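Local coordinates for protein acetohydroxyacid synthase small subunit Related (PDB 2F06) that is of unknown function but pairs two ACT domains and binds histidine, consistent with a small-molecule-sensing role related to acetohydroxyacid synthase regulatory subunits, at residues G97-M103 and V115-N120. Where two conformers were deposited one is given. Numbering follows the deposited sequence.
Sequences GVFIEYM and VIRPSN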
# COMPACT_ATOMS: atom_id res chain seq x y z
N GLY A 97 -6.85 14.35 19.56
CA GLY A 97 -5.62 13.64 19.18
C GLY A 97 -5.77 12.18 18.77
O GLY A 97 -4.82 11.42 18.88
N VAL A 98 -6.97 11.79 18.31
CA VAL A 98 -7.22 10.43 17.87
C VAL A 98 -7.21 10.42 16.33
O VAL A 98 -8.05 11.08 15.71
CB VAL A 98 -8.60 9.87 18.32
CG1 VAL A 98 -8.83 8.47 17.63
CG2 VAL A 98 -8.71 9.75 19.79
N PHE A 99 -6.29 9.71 15.70
CA PHE A 99 -6.24 9.79 14.24
C PHE A 99 -6.66 8.47 13.54
O PHE A 99 -6.73 7.39 14.19
CB PHE A 99 -4.89 10.38 13.80
CG PHE A 99 -4.52 11.65 14.54
CD1 PHE A 99 -5.40 12.74 14.56
CD2 PHE A 99 -3.33 11.75 15.25
CE1 PHE A 99 -5.09 13.91 15.26
CE2 PHE A 99 -3.01 12.92 15.95
CZ PHE A 99 -3.89 14.00 15.95
N ILE A 100 -7.05 8.58 12.27
CA ILE A 100 -7.57 7.44 11.51
C ILE A 100 -6.39 6.74 10.83
O ILE A 100 -5.66 7.43 10.12
CB ILE A 100 -8.56 7.99 10.42
CG1 ILE A 100 -9.66 8.93 11.03
CG2 ILE A 100 -9.14 6.88 9.59
CD1 ILE A 100 -10.85 8.21 11.75
N GLU A 101 -6.10 5.45 11.09
CA GLU A 101 -5.07 4.77 10.29
C GLU A 101 -5.64 4.42 8.91
O GLU A 101 -5.00 4.73 7.90
CB GLU A 101 -4.41 3.57 10.97
CG GLU A 101 -3.21 3.95 11.90
CD GLU A 101 -2.17 4.91 11.25
OE1 GLU A 101 -1.68 4.64 10.11
OE2 GLU A 101 -1.83 5.93 11.90
N TYR A 102 -6.85 3.86 8.88
CA TYR A 102 -7.69 3.76 7.66
C TYR A 102 -9.15 3.65 8.06
O TYR A 102 -9.51 3.44 9.25
CB TYR A 102 -7.32 2.56 6.75
CG TYR A 102 -7.31 1.24 7.49
CD1 TYR A 102 -6.13 0.77 8.15
CD2 TYR A 102 -8.46 0.45 7.55
CE1 TYR A 102 -6.14 -0.52 8.83
CE2 TYR A 102 -8.47 -0.75 8.18
CZ TYR A 102 -7.33 -1.24 8.84
OH TYR A 102 -7.48 -2.45 9.49
N MSE A 103 -9.99 3.80 7.03
CA MSE A 103 -11.45 3.67 7.16
C MSE A 103 -11.97 3.32 5.81
O MSE A 103 -11.27 3.54 4.83
CB MSE A 103 -12.08 4.99 7.66
CG MSE A 103 -12.40 6.03 6.57
SE MSE A 103 -13.03 7.63 7.51
CE MSE A 103 -12.60 9.08 6.20
N VAL A 115 -16.48 2.05 8.79
CA VAL A 115 -15.53 1.24 9.53
C VAL A 115 -14.20 1.96 9.71
O VAL A 115 -13.56 2.40 8.74
CB VAL A 115 -15.28 -0.09 8.80
CG1 VAL A 115 -14.08 -0.86 9.42
CG2 VAL A 115 -16.56 -0.92 8.79
N ILE A 116 -13.80 2.05 10.97
CA ILE A 116 -12.61 2.76 11.35
C ILE A 116 -11.59 1.93 12.03
O ILE A 116 -11.90 1.24 13.01
CB ILE A 116 -12.94 3.80 12.46
CG1 ILE A 116 -14.05 4.72 12.00
CG2 ILE A 116 -11.74 4.67 12.72
CD1 ILE A 116 -13.59 5.66 10.93
N ARG A 117 -10.34 2.08 11.62
CA ARG A 117 -9.17 1.59 12.40
C ARG A 117 -8.43 2.84 12.93
O ARG A 117 -7.68 3.46 12.17
CB ARG A 117 -8.23 0.81 11.52
CG ARG A 117 -6.94 0.38 12.15
CD ARG A 117 -7.20 -0.34 13.47
NE ARG A 117 -5.95 -0.72 14.16
CZ ARG A 117 -5.89 -1.50 15.25
NH1 ARG A 117 -6.99 -1.99 15.82
NH2 ARG A 117 -4.70 -1.79 15.79
N PRO A 118 -8.69 3.20 14.21
CA PRO A 118 -8.15 4.36 14.86
C PRO A 118 -6.73 4.15 15.39
O PRO A 118 -6.28 3.01 15.58
CB PRO A 118 -9.13 4.60 16.02
CG PRO A 118 -9.61 3.24 16.41
CD PRO A 118 -9.60 2.44 15.11
N SER A 119 -6.03 5.25 15.61
CA SER A 119 -4.73 5.23 16.24
C SER A 119 -4.78 4.62 17.68
O SER A 119 -3.85 3.97 18.12
CB SER A 119 -4.23 6.68 16.36
OG SER A 119 -5.19 7.51 17.04
N ASN A 120 -5.85 4.88 18.40
CA ASN A 120 -5.98 4.38 19.75
C ASN A 120 -7.42 3.91 19.90
O ASN A 120 -8.35 4.69 19.81
CB ASN A 120 -5.59 5.50 20.75
CG ASN A 120 -5.53 5.04 22.20
OD1 ASN A 120 -6.43 4.39 22.72
ND2 ASN A 120 -4.48 5.45 22.88
O HOH W 1 -4.14 8.63 18.99
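A classic beta bulge lets strands absorb an extra residue. E101 and Y102 both face R117, whose O accepts a 2.8 Å hydrogen bond from E101 N and a weak one, 3.4 Å, from Y102 N; R117 N donates a 2.9 Å hydrogen bond to Y102 O. S119 and F99 share two hydrogen bonds, S119 N to F99 O (2.7 Å) and F99 N to S119 OG (2.8 Å). On one sheet face, I116 fills the notch between I100 and M103 of the facing strand, CG2 3.8 Å from I100 CD1 and CD1 3.7 Å from M103 CB. Before the strand, V98 CG1 extends this apolar layer, 4.2 Å from P118 CB; helices 85-95 and 121-130 cover it. On the other face, R117 CB presses onto the Y102 ring, 3.6 Å from its centroid, in a CH-pi contact; Y102 OH reaches D44 of a neighbouring subunit, R117 NH1 D73 O. With the M103 side chain about 7 Å from a bound histidine, this is a bulged hairpin of the ACT fold.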